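Local coordinates for uncharacterized protein AF_1796 (Archaeoglobus fulgidus, PDB 1VIM) that is of unknown function but belongs to the SIS family and probably binds a carbohydrate derivative, perhaps acting as an isomerase, at residues Thr36-Met40 with Asp135-Val139; Arg57-Ile61 with Thr160-Leu164. All coordinates share one frame; numbering follows the deposited sequence.

Contact 1 of 2, residues Thr36-Met40 with Asp135-Val139; sequences TVGEM and DVVMV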
ATOM      1  N   THR A  36     -32.309  -2.379  -5.002  1.00 17.52           N
ATOM      2  CA  THR A  36     -31.002  -1.868  -5.347  1.00 17.04           C
ATOM      3  C   THR A  36     -29.886  -2.877  -5.033  1.00 15.05           C
ATOM      4  O   THR A  36     -28.959  -3.032  -5.808  1.00 16.05           O
ATOM      5  CB  THR A  36     -30.762  -0.525  -4.645  1.00 18.22           C
ATOM      6  OG1 THR A  36     -31.851   0.355  -4.977  1.00 21.93           O
ATOM      7  CG2 THR A  36     -29.591   0.151  -5.254  1.00 19.25           C
ATOM      8  N   VAL A  37     -30.006  -3.594  -3.925  1.00 14.36           N
ATOM      9  CA  VAL A  37     -29.068  -4.658  -3.631  1.00 14.31           C
ATOM     10  C   VAL A  37     -29.054  -5.654  -4.799  1.00 13.89           C
ATOM     11  O   VAL A  37     -27.990  -6.035  -5.265  1.00 12.97           O
ATOM     12  CB  VAL A  37     -29.435  -5.376  -2.329  1.00 14.09           C
ATOM     13  CG1 VAL A  37     -28.613  -6.656  -2.162  1.00 17.13           C
ATOM     14  CG2 VAL A  37     -29.253  -4.423  -1.133  1.00 16.22           C
ATOM     15  N   GLY A  38     -30.231  -6.070  -5.272  1.00 13.62           N
ATOM     16  CA  GLY A  38     -30.283  -6.983  -6.401  1.00 13.81           C
ATOM     17  C   GLY A  38     -29.602  -6.446  -7.653  1.00 13.41           C
ATOM     18  O   GLY A  38     -28.910  -7.202  -8.364  1.00 14.50           O
ATOM     19  N   GLU A  39     -29.801  -5.152  -7.945  1.00 13.81           N
ATOM     20  CA  GLU A  39     -29.193  -4.512  -9.126  1.00 14.54           C
ATOM     21  C   GLU A  39     -27.667  -4.487  -8.991  1.00 13.66           C
ATOM     22  O   GLU A  39     -26.930  -4.707  -9.962  1.00 13.45           O
ATOM     23  CB  GLU A  39     -29.718  -3.083  -9.323  1.00 16.06           C
ATOM     24  CG  GLU A  39     -31.182  -3.018  -9.732  1.00 20.68           C
ATOM     25  CD  GLU A  39     -31.782  -1.640  -9.528  1.00 28.67           C
ATOM     26  OE1 GLU A  39     -31.037  -0.696  -9.161  1.00 32.15           O
ATOM     27  OE2 GLU A  39     -33.015  -1.501  -9.736  1.00 32.62           O
ATOM     28  N   MET A  40     -27.193  -4.199  -7.782  1.00 12.81           N
ATOM     29  CA  MET A  40     -25.746  -4.214  -7.524  1.00 12.00           C
ATOM     30  C   MET A  40     -25.151  -5.605  -7.727  1.00 12.65           C
ATOM     31  O   MET A  40     -24.124  -5.762  -8.395  1.00 12.97           O
ATOM     32  CB  MET A  40     -25.443  -3.694  -6.109  1.00 12.21           C
ATOM     33  CG  MET A  40     -23.968  -3.753  -5.736  1.00 11.44           C
ATOM     34  SD  MET A  40     -23.669  -2.886  -4.186  1.00 12.29           S
ATOM     35  CE  MET A  40     -21.865  -3.026  -4.068  1.00 11.69           C
ATOM     36  N   ASP A 135     -24.593   3.914 -12.378  1.00 11.50           N
ATOM     37  CA  ASP A 135     -25.648   3.054 -12.881  1.00 12.38           C
ATOM     38  C   ASP A 135     -26.536   2.519 -11.776  1.00 12.88           C
ATOM     39  O   ASP A 135     -27.751   2.303 -11.990  1.00 15.99           O
ATOM     40  CB  ASP A 135     -25.018   1.915 -13.682  1.00 13.39           C
ATOM     41  CG  ASP A 135     -24.287   2.430 -14.871  1.00 15.33           C
ATOM     42  OD1 ASP A 135     -23.073   2.688 -14.787  1.00 13.91           O
ATOM     43  OD2 ASP A 135     -24.861   2.639 -15.971  1.00 19.90           O
ATOM     44  N   VAL A 136     -25.946   2.280 -10.603  1.00 12.09           N
ATOM     45  CA  VAL A 136     -26.653   1.811  -9.423  1.00 12.15           C
ATOM     46  C   VAL A 136     -26.142   2.651  -8.267  1.00 11.30           C
ATOM     47  O   VAL A 136     -24.917   2.786  -8.067  1.00 12.05           O
ATOM     48  CB  VAL A 136     -26.368   0.313  -9.125  1.00 13.18           C
ATOM     49  CG1 VAL A 136     -26.963  -0.101  -7.812  1.00 15.88           C
ATOM     50  CG2 VAL A 136     -26.904  -0.572 -10.257  1.00 15.46           C
ATOM     51  N   VAL A 137     -27.072   3.255  -7.543  1.00 12.10           N
ATOM     52  CA  VAL A 137     -26.762   4.082  -6.383  1.00 12.32           C
ATOM     53  C   VAL A 137     -27.206   3.294  -5.158  1.00 12.77           C
ATOM     54  O   VAL A 137     -28.414   3.146  -4.910  1.00 13.67           O
ATOM     55  CB  VAL A 137     -27.491   5.435  -6.460  1.00 12.86           C
ATOM     56  CG1 VAL A 137     -27.216   6.279  -5.220  1.00 15.65           C
ATOM     57  CG2 VAL A 137     -27.122   6.155  -7.758  1.00 14.61           C
ATOM     58  N   MET A 138     -26.234   2.746  -4.430  1.00 12.13           N
ATOM     59  CA  MET A 138     -26.503   1.936  -3.267  1.00 11.81           C
ATOM     60  C   MET A 138     -26.374   2.816  -2.035  1.00 11.52           C
ATOM     61  O   MET A 138     -25.262   3.153  -1.604  1.00 12.51           O
ATOM     62  CB  MET A 138     -25.542   0.739  -3.262  1.00 12.34           C
ATOM     63  CG  MET A 138     -25.747  -0.256  -2.155  1.00 13.73           C
ATOM     64  SD  MET A 138     -27.291  -1.217  -2.363  1.00 17.87           S
ATOM     65  CE  MET A 138     -28.130  -0.725  -0.935  1.00 19.12           C
ATOM     66  N   VAL A 139     -27.521   3.263  -1.520  1.00 12.96           N
ATOM     67  CA  VAL A 139     -27.514   4.247  -0.454  1.00 13.33           C
ATOM     68  C   VAL A 139     -27.327   3.576   0.882  1.00 13.06           C
ATOM     69  O   VAL A 139     -28.098   2.706   1.281  1.00 14.94           O
ATOM     70  CB  VAL A 139     -28.799   5.074  -0.455  1.00 14.59           C
ATOM     71  CG1 VAL A 139     -28.750   6.095   0.669  1.00 15.93           C
ATOM     72  CG2 VAL A 139     -28.962   5.773  -1.802  1.00 16.63           C
TER
HETATM   73  O   HOH W   1     -29.881   0.274 -11.909  1.00 34.93           O
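The carbonyl O of D135 accepts a hydrogen bond from a water at 2.9 Å, and the same water donates weakly to E39 OE1. No direct hydrogen bond joins 36-40 to 135-139, so this bridge at the exposed edge is a polar supplement to a contact otherwise made by methyl groups and thioethers. V136 aims toward the helix and sends one methyl to T36 and the other to E39. Its CG1, anti to the backbone N (chi1 173°), lies 3.7 Å from CG2 of T36, the two side chains running alongside in opposing directions, while CG2 of V136 meets CB of E39 at 3.9 Å. Trimming V136 to an alanine removes both methyls and would probably leave a gap facing T36 CG2 and E39 CB. T36 also sets its methyl close to the strand backbone, with CG2 at 3.2 Å from V137 O, a tight van der Waals approach. M138 bends at chi2 (70°) to wrap under the helix: its CE reaches V37 CG2 at 3.9 Å. The extended M40 chain crosses M138 at about a right angle, with SD against CG of M138 at 3.9 Å. The helix and strand axes pass 8.3 Å apart at 129°, and in this Rossmann-like SIS fold the helix packs on one face of the sheet over its outermost strand. That strand bonds through V136 and M138 to strand 118-123, whose V120 and V122 M40 also reaches; helix 160-181 adds F169 and L173 beside V37 and M40, and L14 of a second subunit packs on V37.

Contact 2 of 2, residues Arg57-Ile61 with Thr160-Leu164; sequences RSGYI and TMFEL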
ATOM      1  N   ARG A  57      -9.921   6.039   4.614  1.00  9.05           N
ATOM      2  CA  ARG A  57     -10.598   4.919   5.266  1.00  9.36           C
ATOM      3  C   ARG A  57     -11.613   4.206   4.372  1.00  7.85           C
ATOM      4  O   ARG A  57     -11.744   2.976   4.448  1.00  8.92           O
ATOM      5  CB  ARG A  57     -11.197   5.347   6.601  1.00  9.94           C
ATOM      6  CG  ARG A  57     -10.128   5.348   7.707  1.00 10.72           C
ATOM      7  CD  ARG A  57     -10.483   6.106   8.969  1.00 13.44           C
ATOM      8  NE  ARG A  57     -11.750   5.655   9.512  1.00 14.80           N
ATOM      9  CZ  ARG A  57     -11.944   5.160  10.742  1.00 14.85           C
ATOM     10  NH1 ARG A  57     -10.931   4.937  11.576  1.00 15.90           N
ATOM     11  NH2 ARG A  57     -13.180   4.842  11.111  1.00 16.36           N
ATOM     12  N   SER A  58     -12.279   4.925   3.471  1.00  8.37           N
ATOM     13  CA  SER A  58     -13.161   4.243   2.517  1.00  7.85           C
ATOM     14  C   SER A  58     -12.377   3.380   1.540  1.00  7.55           C
ATOM     15  O   SER A  58     -12.928   2.405   1.011  1.00  8.67           O
ATOM     16  CB  SER A  58     -14.039   5.239   1.780  1.00  9.93           C
ATOM     17  OG  SER A  58     -15.077   5.676   2.666  1.00 12.73           O
ATOM     18  N   GLY A  59     -11.114   3.726   1.278  1.00  6.73           N
ATOM     19  CA  GLY A  59     -10.235   2.859   0.512  1.00  7.75           C
ATOM     20  C   GLY A  59      -9.955   1.544   1.221  1.00  6.76           C
ATOM     21  O   GLY A  59      -9.852   0.505   0.577  1.00  8.16           O
ATOM     22  N   TYR A  60      -9.819   1.576   2.538  1.00  6.95           N
ATOM     23  CA  TYR A  60      -9.610   0.351   3.299  1.00  7.42           C
ATOM     24  C   TYR A  60     -10.845  -0.535   3.263  1.00  7.76           C
ATOM     25  O   TYR A  60     -10.719  -1.767   3.199  1.00  8.49           O
ATOM     26  CB  TYR A  60      -9.176   0.635   4.749  1.00  7.99           C
ATOM     27  CG  TYR A  60      -8.023   1.611   4.860  1.00  8.09           C
ATOM     28  CD1 TYR A  60      -7.004   1.661   3.892  1.00  9.21           C
ATOM     29  CD2 TYR A  60      -7.983   2.510   5.921  1.00  8.59           C
ATOM     30  CE1 TYR A  60      -5.963   2.604   4.010  1.00  9.70           C
ATOM     31  CE2 TYR A  60      -6.968   3.462   6.033  1.00  8.89           C
ATOM     32  CZ  TYR A  60      -5.978   3.487   5.087  1.00  8.78           C
ATOM     33  OH  TYR A  60      -5.009   4.453   5.192  1.00 12.54           O
ATOM     34  N   ILE A  61     -12.031   0.076   3.267  1.00  7.23           N
ATOM     35  CA  ILE A  61     -13.266  -0.685   3.123  1.00  7.31           C
ATOM     36  C   ILE A  61     -13.344  -1.300   1.723  1.00  7.89           C
ATOM     37  O   ILE A  61     -13.714  -2.471   1.566  1.00  8.03           O
ATOM     38  CB  ILE A  61     -14.470   0.253   3.350  1.00  8.77           C
ATOM     39  CG1 ILE A  61     -14.453   0.846   4.755  1.00 11.73           C
ATOM     40  CG2 ILE A  61     -15.785  -0.463   3.020  1.00 10.17           C
ATOM     41  CD1 ILE A  61     -15.482   1.853   4.965  0.65 13.69           C
ATOM     42  N   THR A 160     -17.130   8.440  10.178  1.00 10.74           N
ATOM     43  CA  THR A 160     -17.005   7.122  10.810  1.00  9.61           C
ATOM     44  C   THR A 160     -18.260   6.279  10.704  1.00  9.23           C
ATOM     45  O   THR A 160     -18.174   5.085  10.447  1.00  9.53           O
ATOM     46  CB  THR A 160     -16.668   7.338  12.307  1.00  9.20           C
ATOM     47  OG1 THR A 160     -15.318   7.820  12.433  1.00 12.00           O
ATOM     48  CG2 THR A 160     -16.683   6.028  13.102  1.00  9.68           C
ATOM     49  N   MET A 161     -19.419   6.868  10.964  1.00  9.27           N
ATOM     50  CA  MET A 161     -20.626   6.049  10.922  1.00  9.20           C
ATOM     51  C   MET A 161     -20.941   5.527   9.528  1.00  9.48           C
ATOM     52  O   MET A 161     -21.316   4.369   9.390  1.00  9.76           O
ATOM     53  CB  MET A 161     -21.823   6.787  11.505  1.00 10.85           C
ATOM     54  CG  MET A 161     -22.962   5.869  11.941  1.00 14.30           C
ATOM     55  SD  MET A 161     -22.509   4.559  13.135  1.00 15.08           S
ATOM     56  CE  MET A 161     -21.473   5.569  14.266  1.00 15.08           C
ATOM     57  N   PHE A 162     -20.773   6.354   8.502  1.00  9.90           N
ATOM     58  CA  PHE A 162     -20.912   5.856   7.135  1.00  9.52           C
ATOM     59  C   PHE A 162     -19.936   4.687   6.909  1.00  9.11           C
ATOM     60  O   PHE A 162     -20.299   3.647   6.334  1.00  9.96           O
ATOM     61  CB  PHE A 162     -20.614   6.938   6.078  1.00  9.47           C
ATOM     62  CG  PHE A 162     -20.436   6.358   4.707  1.00  9.07           C
ATOM     63  CD1 PHE A 162     -21.561   5.963   3.976  1.00  9.28           C
ATOM     64  CD2 PHE A 162     -19.152   6.127   4.183  1.00  9.57           C
ATOM     65  CE1 PHE A 162     -21.421   5.358   2.718  1.00  9.78           C
ATOM     66  CE2 PHE A 162     -19.003   5.517   2.941  1.00  9.66           C
ATOM     67  CZ  PHE A 162     -20.128   5.138   2.202  1.00  9.88           C
ATOM     68  N   GLU A 163     -18.688   4.839   7.334  1.00  9.34           N
ATOM     69  CA  GLU A 163     -17.678   3.830   7.021  1.00 10.37           C
ATOM     70  C   GLU A 163     -18.006   2.501   7.683  1.00  9.33           C
ATOM     71  O   GLU A 163     -17.984   1.465   7.038  1.00  9.74           O
ATOM     72  CB  GLU A 163     -16.303   4.316   7.467  1.00 11.48           C
ATOM     73  CG  GLU A 163     -15.876   5.546   6.680  1.00 12.31           C
ATOM     74  CD  GLU A 163     -14.702   6.240   7.257  1.00 15.00           C
ATOM     75  OE1 GLU A 163     -14.233   5.827   8.330  1.00 17.29           O
ATOM     76  OE2 GLU A 163     -14.289   7.241   6.622  1.00 16.11           O
ATOM     77  N   LEU A 164     -18.393   2.531   8.956  1.00  9.15           N
ATOM     78  CA  LEU A 164     -18.769   1.282   9.626  1.00 10.41           C
ATOM     79  C   LEU A 164     -20.004   0.662   8.996  1.00  8.97           C
ATOM     80  O   LEU A 164     -20.076  -0.547   8.808  1.00 10.07           O
ATOM     81  CB  LEU A 164     -19.055   1.555  11.118  1.00 12.52           C
ATOM     82  CG  LEU A 164     -17.855   1.918  11.953  1.00 13.29           C
ATOM     83  CD1 LEU A 164     -18.320   2.255  13.357  1.00 14.72           C
ATOM     84  CD2 LEU A 164     -16.826   0.786  11.933  1.00 15.55           C
TER
HETATM   85  O   HOH W   2     -12.993   7.634   4.039  1.00 14.17           O
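R57 and E163 form a salt bridge that carries the charged part of this helix-helix contact. Two nitrogens of R57 approach side-on and converge on a single oxygen: NE donates to E163 OE1 at 2.8 Å with an N-H...O angle of 162°, and NH2 reaches the same OE1 over a longer, more bent path of 3.1 Å. The acceptor lies in the guanidinium plane, but the carboxylate plane is turned by 36°. NE meets OE1 on the syn side but tilted out of the carboxylate plane, whereas NH2 arrives nearly along the C-O bond. A bend at chi3 (54°) of R57 brings the edge of the guanidinium carrying NE and NH2 to OE1, at the end of the extended E163 chain. R57 has further partners on a second subunit: NH2 makes a salt bridge with D171 of that chain, and NH1 a hydrogen bond to its A64 O.

Among the solvent contacts, S58 N donates to a water at 2.9 Å, and E163 OE2 lies within hydrogen-bonding distance of that water.

Van der Waals packing completes the interface. S58 OG sits at the edge of the F162 ring, in its plane, 3.9 Å from CE2. I61 CD1 lies 3.6 Å from E163 CB in one of two modelled conformers, a contact doubtful in detail.

The axes of these segments run nearly parallel, 10.3 Å apart. Helix 56-71, which follows strand 50-53 and starts just before R57, packs with helix 160-181 on the SIS-domain sheet at strand 92-96, whose I96 touches S58, I61 and F162, while T160 and L164 pack on F17 of helix 12-31.

How the contacts relate
Helix 160-181 links the two contacts: it supplies one side of contact 2 and, further along, backs contact 1 with F169 and L173. Their centres lie about 18 Å apart and their nearest atoms about 6 Å apart, without touching. Contact 1 is partly buried at an outer strand of the sheet, about 11 Å between its centre and that of the chain; contact 2 is buried, with the corresponding separation about 8 Å. Chemistry differs accordingly. The helix-on-strand contact is chiefly apolar with a water at its exposed edge, whereas the largely buried helix-on-helix contact holds an ion pair whose arginine also engages a second subunit. That subunit touches both.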